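Ectonucleoside triphosphate diphosphohydrolase 4 (Homo sapiens, PDB 6WG5) belongs to the GDA1/CD39 (nucleoside phosphatase) family, whose members are built on the two-lobed fold of the actin-like ATPase clan. Local coordinates at residues K252-E257 and N367-P372; S245-V250 and T359-T364; K238-A243 and V270-V275; Y178-I183 and A233-K238. All coordinates share one frame; numbering follows the deposited sequence. Where two conformers were deposited one is given.

Interaction 1 (K252-E257 and N367-P372); sequences KNLLAE and NGVYQP. With NAG (2-acetamido-2-deoxy-beta-D-glucopyranose), chain B.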
# COMPACT_ATOMS: atom_id res chain seq x y z
N LYS A 252 7.87 -14.72 11.73
CA LYS A 252 8.91 -14.79 10.70
C LYS A 252 8.35 -14.40 9.34
O LYS A 252 8.96 -13.62 8.60
CB LYS A 252 9.49 -16.21 10.63
CG LYS A 252 10.54 -16.54 11.68
CD LYS A 252 11.04 -17.97 11.48
CE LYS A 252 12.13 -18.35 12.46
NZ LYS A 252 11.64 -18.41 13.86
N ASN A 253 7.17 -14.93 9.01
CA ASN A 253 6.59 -14.72 7.69
C ASN A 253 6.01 -13.33 7.51
O ASN A 253 5.77 -12.91 6.37
CB ASN A 253 5.51 -15.77 7.44
CG ASN A 253 5.22 -15.98 5.97
OD1 ASN A 253 6.14 -15.99 5.14
ND2 ASN A 253 3.95 -16.14 5.63
N LEU A 254 5.76 -12.60 8.60
CA LEU A 254 5.19 -11.26 8.54
C LEU A 254 6.20 -10.17 8.84
O LEU A 254 5.83 -9.00 8.92
CB LEU A 254 4.01 -11.15 9.52
CG LEU A 254 2.91 -12.20 9.35
CD1 LEU A 254 1.82 -11.97 10.38
CD2 LEU A 254 2.34 -12.18 7.94
N LEU A 255 7.47 -10.53 9.00
CA LEU A 255 8.53 -9.57 9.30
C LEU A 255 9.58 -9.62 8.20
O LEU A 255 9.97 -10.69 7.74
CB LEU A 255 9.18 -9.87 10.65
CG LEU A 255 8.30 -9.64 11.88
CD1 LEU A 255 8.95 -10.21 13.13
CD2 LEU A 255 8.01 -8.15 12.07
N ALA A 256 10.03 -8.44 7.78
CA ALA A 256 11.08 -8.30 6.78
C ALA A 256 12.25 -7.54 7.41
O ALA A 256 12.05 -6.49 8.02
CB ALA A 256 10.57 -7.57 5.54
N GLU A 257 13.45 -8.08 7.25
CA GLU A 257 14.67 -7.46 7.75
C GLU A 257 15.61 -7.23 6.58
O GLU A 257 16.04 -8.19 5.93
CB GLU A 257 15.33 -8.33 8.82
CG GLU A 257 14.66 -8.21 10.18
CD GLU A 257 14.84 -9.44 11.03
OE1 GLU A 257 13.81 -9.98 11.51
OE2 GLU A 257 15.99 -9.88 11.22
N ASN A 367 -8.48 -11.80 12.09
CA ASN A 367 -8.36 -13.19 11.66
C ASN A 367 -7.36 -13.97 12.50
O ASN A 367 -6.81 -14.98 12.04
CB ASN A 367 -7.96 -13.25 10.18
CG ASN A 367 -8.71 -14.33 9.41
OD1 ASN A 367 -9.73 -14.85 9.87
ND2 ASN A 367 -8.20 -14.66 8.23
N GLY A 368 -7.10 -13.53 13.73
CA GLY A 368 -6.15 -14.21 14.59
C GLY A 368 -4.71 -14.12 14.14
O GLY A 368 -3.90 -14.95 14.55
N VAL A 369 -4.37 -13.14 13.33
CA VAL A 369 -3.01 -12.99 12.81
C VAL A 369 -2.18 -12.23 13.83
O VAL A 369 -2.66 -11.28 14.46
CB VAL A 369 -3.01 -12.29 11.44
CG1 VAL A 369 -1.59 -11.99 10.99
CG2 VAL A 369 -3.73 -13.15 10.41
N TYR A 370 -0.92 -12.63 13.99
CA TYR A 370 -0.04 -11.98 14.95
C TYR A 370 0.27 -10.55 14.52
O TYR A 370 0.42 -10.26 13.33
CB TYR A 370 1.26 -12.77 15.10
CG TYR A 370 2.35 -12.00 15.79
CD1 TYR A 370 2.36 -11.86 17.18
CD2 TYR A 370 3.38 -11.41 15.07
CE1 TYR A 370 3.35 -11.15 17.82
CE2 TYR A 370 4.38 -10.70 15.70
CZ TYR A 370 4.36 -10.57 17.08
OH TYR A 370 5.36 -9.87 17.71
N GLN A 371 0.37 -9.66 15.51
CA GLN A 371 0.71 -8.27 15.27
C GLN A 371 1.74 -7.82 16.30
O GLN A 371 1.47 -7.89 17.50
CB GLN A 371 -0.54 -7.39 15.34
CG GLN A 371 -0.27 -5.91 15.12
CD GLN A 371 -1.53 -5.07 15.14
OE1 GLN A 371 -2.42 -5.25 14.31
NE2 GLN A 371 -1.61 -4.15 16.09
N PRO A 372 2.92 -7.35 15.88
CA PRO A 372 3.89 -6.88 16.86
C PRO A 372 3.37 -5.66 17.58
O PRO A 372 2.58 -4.87 17.02
CB PRO A 372 5.12 -6.54 16.01
CG PRO A 372 4.89 -7.18 14.69
CD PRO A 372 3.42 -7.24 14.51
C1 NAG B . -13.70 -15.52 9.10
C2 NAG B . -13.23 -15.91 7.69
C3 NAG B . -14.14 -16.98 7.10
C4 NAG B . -14.33 -18.14 8.06
C5 NAG B . -14.77 -17.63 9.43
C6 NAG B . -14.86 -18.71 10.47
C7 NAG B . -12.09 -14.31 6.20
C8 NAG B . -12.26 -13.11 5.33
N2 NAG B . -13.20 -14.74 6.82
O3 NAG B . -13.56 -17.45 5.89
O4 NAG B . -15.35 -19.00 7.57
O5 NAG B . -13.81 -16.68 9.90
O6 NAG B . -14.95 -18.16 11.78
O7 NAG B . -11.01 -14.87 6.34
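This is a small apolar packing contact in which the end of helix 245-254 and the start of strand 255-259 meet the loop before strand 381-385. Leu254 does most of the work. Its CD1 presses against CG1 of Val369 at 3.5 Å, the two side chains meeting at a slant, and the same methyl lies 3.7 Å from the carbonyl O of Tyr370. Val369 offers that branch because CG1 is anti to the backbone N (chi1 173°), while CG2 sits beside the N.

One residue further on, Leu255 and Pro372 run past each other in opposite directions. Leu255 CD2 comes 4.2 Å from Pro372 CG, a looser touch than the first. Tyr370 comes between Val369 and Pro372 in sequence; the N of Pro372 lies over one face of its ring, 3.6 Å above the plane and offset toward the rim. At the start of segment 367-372, away from the packing, ND2 of Asn367 is 3.4 Å from O7 of a NAG belonging to a glycan carried by the protein.

The loop packs beside strand 270-279, where Tyr274 packs against Leu254, Leu255 and Pro372 and bonds through its hydroxyl to the O of Tyr370. From strand 229-235, the hydroxyl of Tyr234 bonds to the O of Pro372. The Tyr370 side chain touches Gln247, Val250 and Ala251 of helix 245-254.

Interaction 2 (S245-V250 and T359-T364); sequences SQQEEV and TNETQT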
# COMPACT_ATOMS: atom_id res chain seq x y z
N SER A 245 7.49 -20.33 20.50
CA SER A 245 8.31 -20.60 19.33
C SER A 245 7.44 -20.70 18.08
O SER A 245 7.85 -20.30 16.99
CB SER A 245 9.12 -21.88 19.52
OG SER A 245 10.06 -21.74 20.57
N GLN A 246 6.22 -21.23 18.23
CA GLN A 246 5.27 -21.26 17.12
C GLN A 246 4.87 -19.85 16.71
O GLN A 246 4.80 -19.54 15.52
CB GLN A 246 4.04 -22.08 17.51
CG GLN A 246 2.90 -22.02 16.49
CD GLN A 246 1.69 -22.80 16.94
OE1 GLN A 246 1.79 -23.77 17.70
NE2 GLN A 246 0.51 -22.38 16.48
N GLN A 247 4.59 -18.98 17.69
CA GLN A 247 4.26 -17.60 17.38
C GLN A 247 5.37 -16.96 16.55
O GLN A 247 5.09 -16.20 15.61
CB GLN A 247 4.03 -16.80 18.66
CG GLN A 247 3.28 -15.50 18.45
CD GLN A 247 3.35 -14.58 19.65
OE1 GLN A 247 4.41 -14.39 20.25
NE2 GLN A 247 2.21 -14.00 20.02
N GLU A 248 6.63 -17.26 16.88
CA GLU A 248 7.74 -16.74 16.09
C GLU A 248 7.71 -17.28 14.67
O GLU A 248 8.10 -16.57 13.73
CB GLU A 248 9.06 -17.09 16.77
CG GLU A 248 10.25 -16.31 16.24
CD GLU A 248 11.57 -16.80 16.81
OE1 GLU A 248 11.68 -18.01 17.10
OE2 GLU A 248 12.50 -15.98 16.96
N GLU A 249 7.27 -18.52 14.48
CA GLU A 249 7.15 -19.06 13.13
C GLU A 249 6.18 -18.24 12.29
O GLU A 249 6.44 -17.96 11.12
CB GLU A 249 6.71 -20.53 13.17
CG GLU A 249 7.65 -21.44 13.94
CD GLU A 249 9.07 -21.42 13.40
OE1 GLU A 249 9.24 -21.23 12.18
OE2 GLU A 249 10.02 -21.58 14.20
N VAL A 250 5.06 -17.84 12.89
CA VAL A 250 4.12 -16.97 12.19
C VAL A 250 4.74 -15.60 11.95
O VAL A 250 4.63 -15.03 10.85
CB VAL A 250 2.80 -16.87 12.99
CG1 VAL A 250 1.92 -15.74 12.46
CG2 VAL A 250 2.06 -18.20 12.93
N THR A 359 -9.74 -13.34 17.44
CA THR A 359 -9.64 -14.42 18.41
C THR A 359 -9.29 -13.84 19.77
O THR A 359 -9.11 -12.63 19.93
CB THR A 359 -8.61 -15.47 17.97
OG1 THR A 359 -7.29 -14.93 18.12
CG2 THR A 359 -8.82 -15.87 16.52
N ASN A 360 -9.19 -14.72 20.76
CA ASN A 360 -8.80 -14.31 22.11
C ASN A 360 -7.29 -14.37 22.33
O ASN A 360 -6.83 -14.02 23.41
CB ASN A 360 -9.51 -15.19 23.15
CG ASN A 360 -10.98 -14.85 23.29
OD1 ASN A 360 -11.37 -13.69 23.23
ND2 ASN A 360 -11.81 -15.88 23.48
N GLU A 361 -6.53 -14.78 21.32
CA GLU A 361 -5.08 -14.86 21.46
C GLU A 361 -4.48 -13.47 21.62
O GLU A 361 -4.88 -12.52 20.94
CB GLU A 361 -4.47 -15.56 20.25
CG GLU A 361 -3.01 -15.95 20.42
CD GLU A 361 -2.41 -16.56 19.16
OE1 GLU A 361 -1.19 -16.43 18.96
OE2 GLU A 361 -3.17 -17.16 18.37
N THR A 362 -3.51 -13.35 22.52
CA THR A 362 -2.85 -12.08 22.74
C THR A 362 -1.94 -11.74 21.56
O THR A 362 -1.40 -12.62 20.89
CB THR A 362 -2.03 -12.12 24.04
OG1 THR A 362 -2.85 -12.62 25.11
CG2 THR A 362 -1.52 -10.74 24.41
N GLN A 363 -1.79 -10.44 21.31
CA GLN A 363 -0.93 -9.94 20.24
C GLN A 363 -1.45 -10.34 18.86
O GLN A 363 -0.66 -10.62 17.95
CB GLN A 363 0.52 -10.41 20.43
CG GLN A 363 1.22 -9.82 21.64
CD GLN A 363 2.53 -10.52 21.96
OE1 GLN A 363 3.56 -10.24 21.36
NE2 GLN A 363 2.48 -11.45 22.91
N THR A 364 -2.77 -10.37 18.70
CA THR A 364 -3.39 -10.68 17.42
C THR A 364 -4.42 -9.62 17.07
O THR A 364 -5.06 -9.04 17.95
CB THR A 364 -4.05 -12.07 17.43
OG1 THR A 364 -4.99 -12.15 18.51
CG2 THR A 364 -3.00 -13.16 17.57
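The amide of Gln247 has its two ends on different jobs: OE1 accepts a hydrogen bond from the backbone N of Ala243, just ahead of the helix, while NE2 faces the 359-364 loop and comes 3.9 Å from NE2 of Gln363. That second approach is van der Waals packing between two amide groups. The side chains meet at about a right angle and their amide planes stand 80° apart, so neither amide lies flat on the other.

Gln247 gets there because CG is anti to its backbone N (chi1 -162°) and the chain is extended beyond, carrying the amide straight out from the helix. Around NE2 the loop supplies two oxygens, both too far for a hydrogen bond: O of Thr362 at 4.0 Å and OE1 of Glu361 at 4.3 Å. They would nonetheless probably place a little negative potential near the amide hydrogens. The bond from Ala243 N to OE1 is consistent with the amide being oriented by the residues just before the helix rather than by the 359-364 loop.

The loop has a bond of its own. Thr359 OG1 accepts from the backbone N of Glu361 at 3.3 Å with an N-H...O angle of 155°, an ST turn that opens the segment.

Packing here is therefore light, and it lies toward the outside of the molecule. Helix 245-254 runs on from Gln247 toward strand 255-259, and Tyr370, further along the same loop that follows helix 345-352, packs against both Gln247 and Gln363.

Interaction 3 (K238-A243 and V270-V275); sequences KTVSFA and VYRVYV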
# COMPACT_ATOMS: atom_id res chain seq x y z
N LYS A 238 11.85 -1.80 18.38
CA LYS A 238 12.36 -2.46 19.58
C LYS A 238 12.36 -3.97 19.42
O LYS A 238 11.54 -4.55 18.70
CB LYS A 238 11.54 -2.07 20.80
CG LYS A 238 11.94 -0.74 21.42
CD LYS A 238 11.15 -0.47 22.70
CE LYS A 238 11.67 0.76 23.42
NZ LYS A 238 10.56 1.60 23.97
N THR A 239 13.30 -4.61 20.11
CA THR A 239 13.35 -6.07 20.16
C THR A 239 11.99 -6.62 20.57
O THR A 239 11.33 -6.10 21.47
CB THR A 239 14.43 -6.53 21.14
OG1 THR A 239 15.70 -5.98 20.76
CG2 THR A 239 14.53 -8.05 21.16
N VAL A 240 11.58 -7.70 19.90
CA VAL A 240 10.29 -8.33 20.15
C VAL A 240 10.53 -9.60 20.95
O VAL A 240 11.42 -10.40 20.61
CB VAL A 240 9.56 -8.64 18.83
CG1 VAL A 240 8.20 -9.27 19.11
CG2 VAL A 240 9.40 -7.38 18.01
N SER A 241 9.74 -9.79 22.00
CA SER A 241 9.78 -11.00 22.82
C SER A 241 8.55 -11.83 22.49
O SER A 241 7.42 -11.43 22.82
CB SER A 241 9.85 -10.66 24.30
OG SER A 241 8.80 -9.77 24.67
N PHE A 242 8.76 -12.97 21.84
CA PHE A 242 7.65 -13.81 21.42
C PHE A 242 7.22 -14.74 22.55
O PHE A 242 8.03 -15.19 23.36
CB PHE A 242 8.04 -14.64 20.19
CG PHE A 242 8.46 -13.81 19.01
CD1 PHE A 242 7.52 -13.29 18.14
CD2 PHE A 242 9.80 -13.54 18.79
CE1 PHE A 242 7.91 -12.53 17.05
CE2 PHE A 242 10.19 -12.77 17.71
CZ PHE A 242 9.25 -12.27 16.84
N ALA A 243 5.91 -15.02 22.59
CA ALA A 243 5.36 -15.86 23.64
C ALA A 243 5.59 -17.34 23.37
O ALA A 243 5.74 -18.13 24.32
CB ALA A 243 3.86 -15.60 23.80
N VAL A 270 19.38 -0.37 8.55
CA VAL A 270 18.77 -1.69 8.77
C VAL A 270 17.42 -1.49 9.44
O VAL A 270 17.33 -0.84 10.49
CB VAL A 270 19.69 -2.59 9.61
CG1 VAL A 270 18.99 -3.89 9.97
CG2 VAL A 270 20.98 -2.87 8.87
N TYR A 271 16.37 -2.05 8.84
CA TYR A 271 15.01 -1.87 9.32
C TYR A 271 14.31 -3.21 9.45
O TYR A 271 14.54 -4.13 8.65
CB TYR A 271 14.19 -0.98 8.37
CG TYR A 271 14.65 0.46 8.34
CD1 TYR A 271 14.14 1.38 9.25
CD2 TYR A 271 15.59 0.89 7.42
CE1 TYR A 271 14.55 2.69 9.23
CE2 TYR A 271 16.01 2.20 7.39
CZ TYR A 271 15.49 3.10 8.30
OH TYR A 271 15.90 4.41 8.29
N ARG A 272 13.48 -3.33 10.48
CA ARG A 272 12.56 -4.45 10.65
C ARG A 272 11.15 -3.92 10.41
O ARG A 272 10.66 -3.08 11.17
CB ARG A 272 12.68 -5.05 12.05
CG ARG A 272 11.88 -6.33 12.25
CD ARG A 272 11.90 -6.80 13.70
NE ARG A 272 13.16 -6.48 14.38
CZ ARG A 272 13.28 -5.75 15.48
NH1 ARG A 272 14.48 -5.53 16.00
NH2 ARG A 272 12.21 -5.26 16.09
N VAL A 273 10.50 -4.41 9.36
CA VAL A 273 9.18 -3.94 8.95
C VAL A 273 8.20 -5.09 9.00
O VAL A 273 8.46 -6.17 8.44
CB VAL A 273 9.21 -3.30 7.55
CG1 VAL A 273 7.84 -2.78 7.18
CG2 VAL A 273 10.24 -2.18 7.50
N TYR A 274 7.06 -4.87 9.66
CA TYR A 274 5.97 -5.83 9.72
C TYR A 274 4.98 -5.52 8.61
O TYR A 274 4.61 -4.35 8.41
CB TYR A 274 5.29 -5.77 11.08
CG TYR A 274 3.93 -6.44 11.16
CD1 TYR A 274 2.77 -5.70 11.05
CD2 TYR A 274 3.82 -7.81 11.37
CE1 TYR A 274 1.53 -6.30 11.13
CE2 TYR A 274 2.59 -8.42 11.45
CZ TYR A 274 1.44 -7.66 11.34
OH TYR A 274 0.21 -8.27 11.42
N VAL A 275 4.56 -6.55 7.88
CA VAL A 275 3.63 -6.40 6.76
C VAL A 275 2.57 -7.48 6.86
O VAL A 275 2.90 -8.67 6.93
CB VAL A 275 4.36 -6.48 5.41
CG1 VAL A 275 3.37 -6.33 4.26
CG2 VAL A 275 5.43 -5.41 5.31
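Arg272 rises from strand 270-279 and brings the edge of its guanidinium up to the backbone of Lys238. In the conformer described here, one of two modelled, NH2 donates to the O of Lys238 at 2.8 Å. The bond is bent, with an N-H...O angle of 140°. The oxygen is tilted 19° from the guanidinium plane, and the donor stands well above the plane of the carbonyl it reaches.

The chain of Arg272 leaves the strand extended, with CG anti to the backbone N, and then bends at chi3 (-33°); that bend turns the guanidinium toward the backbone of Lys238. Val240 comes at it on a slant, CG2 lying 4.0 Å from NH2. The two valine branches split their work: CG2, anti to the carbonyl carbon, faces the arginine, while CG1, anti to the backbone N, sits over one face of the Phe242 ring, 3.8 Å above its plane and toward the rim. Lys238 contributes its backbone O; its CB points away from the strand. The CB of Thr239 points away as well, and its backbone N, 4.2 Å from Arg272 NH2, is hydrogen-bonded to OD1 of Asn204.

Most of the loop residues that meet Arg272 are exposed, whereas the arginine itself is buried. The loop joins strand 229-235 to helix 245-254. Arg272 is backbone-paired with Val236, just past the end of strand 229-235, and Phe242 packs on Glu248 and Ala251 of the helix.

Interaction 4 (Y178-I183 and A233-K238); sequences YAWIGI and AYEVPK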
# COMPACT_ATOMS: atom_id res chain seq x y z
N TYR A 178 8.09 -2.64 -0.22
CA TYR A 178 8.42 -1.64 -1.23
C TYR A 178 7.57 -0.38 -1.07
O TYR A 178 8.07 0.74 -1.19
CB TYR A 178 8.26 -2.23 -2.63
CG TYR A 178 9.28 -3.28 -3.01
CD1 TYR A 178 10.57 -3.26 -2.48
CD2 TYR A 178 8.96 -4.29 -3.91
CE1 TYR A 178 11.50 -4.22 -2.83
CE2 TYR A 178 9.89 -5.25 -4.26
CZ TYR A 178 11.16 -5.21 -3.72
OH TYR A 178 12.08 -6.16 -4.07
N ALA A 179 6.27 -0.55 -0.81
CA ALA A 179 5.42 0.61 -0.61
C ALA A 179 5.82 1.37 0.65
O ALA A 179 5.79 2.61 0.67
CB ALA A 179 3.95 0.18 -0.54
N TRP A 180 6.19 0.65 1.70
CA TRP A 180 6.63 1.30 2.93
C TRP A 180 7.92 2.09 2.70
O TRP A 180 8.08 3.20 3.22
CB TRP A 180 6.82 0.26 4.03
CG TRP A 180 7.27 0.83 5.33
CD1 TRP A 180 6.49 1.29 6.35
CD2 TRP A 180 8.63 1.01 5.76
NE1 TRP A 180 7.27 1.73 7.39
CE2 TRP A 180 8.59 1.57 7.05
CE3 TRP A 180 9.87 0.74 5.18
CZ2 TRP A 180 9.74 1.88 7.77
CZ3 TRP A 180 11.02 1.05 5.89
CH2 TRP A 180 10.94 1.61 7.17
N ILE A 181 8.84 1.53 1.91
CA ILE A 181 10.07 2.25 1.57
C ILE A 181 9.74 3.49 0.75
O ILE A 181 10.33 4.56 0.95
CB ILE A 181 11.04 1.32 0.82
CG1 ILE A 181 11.55 0.21 1.75
CG2 ILE A 181 12.22 2.11 0.25
CD1 ILE A 181 12.33 -0.88 1.04
N GLY A 182 8.80 3.36 -0.18
CA GLY A 182 8.49 4.48 -1.06
C GLY A 182 8.02 5.71 -0.31
O GLY A 182 8.50 6.82 -0.55
N ILE A 183 7.08 5.53 0.62
CA ILE A 183 6.51 6.68 1.32
C ILE A 183 7.55 7.31 2.24
O ILE A 183 7.70 8.53 2.27
CB ILE A 183 5.24 6.28 2.09
CG1 ILE A 183 4.57 7.52 2.67
CG2 ILE A 183 5.55 5.27 3.19
CD1 ILE A 183 3.28 7.26 3.41
N ALA A 233 1.42 -1.92 7.32
CA ALA A 233 2.87 -2.08 7.33
C ALA A 233 3.49 -1.00 8.21
O ALA A 233 3.14 0.18 8.08
CB ALA A 233 3.45 -2.00 5.92
N TYR A 234 4.40 -1.40 9.09
CA TYR A 234 5.09 -0.43 9.94
C TYR A 234 6.39 -1.03 10.45
O TYR A 234 6.60 -2.24 10.41
CB TYR A 234 4.21 0.01 11.11
CG TYR A 234 3.65 -1.12 11.94
CD1 TYR A 234 4.32 -1.56 13.07
CD2 TYR A 234 2.46 -1.73 11.60
CE1 TYR A 234 3.80 -2.59 13.84
CE2 TYR A 234 1.94 -2.76 12.36
CZ TYR A 234 2.62 -3.18 13.48
OH TYR A 234 2.09 -4.21 14.23
N GLU A 235 7.26 -0.15 10.93
CA GLU A 235 8.54 -0.56 11.47
C GLU A 235 8.38 -1.03 12.91
O GLU A 235 7.59 -0.48 13.68
CB GLU A 235 9.54 0.60 11.42
CG GLU A 235 10.90 0.28 12.02
CD GLU A 235 11.82 1.48 12.08
OE1 GLU A 235 11.42 2.56 11.59
OE2 GLU A 235 12.94 1.34 12.61
N VAL A 236 9.14 -2.06 13.26
CA VAL A 236 9.18 -2.58 14.63
C VAL A 236 10.55 -2.21 15.21
O VAL A 236 11.51 -2.98 15.06
CB VAL A 236 8.94 -4.09 14.66
CG1 VAL A 236 8.89 -4.59 16.10
CG2 VAL A 236 7.65 -4.43 13.92
N PRO A 237 10.68 -1.05 15.87
CA PRO A 237 12.03 -0.61 16.26
C PRO A 237 12.64 -1.43 17.38
O PRO A 237 13.84 -1.73 17.35
CB PRO A 237 11.82 0.85 16.69
CG PRO A 237 10.41 1.20 16.29
CD PRO A 237 9.65 -0.08 16.27
N LYS A 238 11.85 -1.80 18.38
CA LYS A 238 12.36 -2.46 19.58
C LYS A 238 12.36 -3.97 19.42
O LYS A 238 11.54 -4.55 18.70
CB LYS A 238 11.54 -2.07 20.80
CG LYS A 238 11.94 -0.74 21.42
CD LYS A 238 11.15 -0.47 22.70
CE LYS A 238 11.67 0.76 23.42
NZ LYS A 238 10.56 1.60 23.97
O HOH W 1 6.95 2.70 10.35
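Trp180 bridges helix 172-186 and strand 229-235, with direct van der Waals packing along part of its indole and a water at its nitrogen. On the packed part, CZ2 lies 3.9 Å from CB of Glu235. Nearer the helix, CD1 is 3.9 Å from the carbonyl O of Ala233, and the two beta carbons, Trp180 CB and Ala233 CB, come within 4.5 Å. With CG anti to its backbone N (chi1 180°), the indole extends out from the helix across the strand instead of lying back along the helix.

The looser part is at NE1, which is 4.0 Å from CA of Tyr234. There a water sits in the plane of the indole, at its edge, and accepts from Trp180 NE1 at 3.1 Å. It accepts again from the backbone N of Glu235 at 2.9 Å, so one oxygen satisfies two buried N-H groups, both donors, which the water bridges by accepting from each. The Glu235 side chain adds its CB to the packing and then extends beyond; its carboxylate plane is turned 83° from the indole, and its oxygens are taken by Thr219 and by a salt bridge to Arg216.

Helix and strand segments cross at 63°, their axes 8.8 Å apart at the closest. The helix thus lies across the sheet face: Ala179, Trp180 and Ile183 all reach Ile222 of strand 221-225, Trp180 also meets Val273 of strand 270-279, and Tyr178 and Ala179 pack on Trp479 of helix 479-487.

How the interactions relate
Three neighbouring strands, 255-259, 270-279 and 229-235, tie interactions 1, 3 and 4 together: a probable bond from Ala256 N to Val273 O at 2.8 Å links interaction 1 to interaction 3, and another, Tyr274 N to Tyr234 O at 2.8 Å, links interaction 3 to interaction 4. Interactions 1 and 2 use the same helix, 245-254, and the same loop; their centres are 9 Å apart, and Gln371 N probably bonds Gln363 O at 2.8 Å. Interaction 4 is the most deeply placed, 21 Å from interaction 2 between centres. Lys238 belongs to both interactions 3 and 4. The NAG lies by Asn367, at one end of segment 367-372, and about 14 Å from the Glu361 side chain.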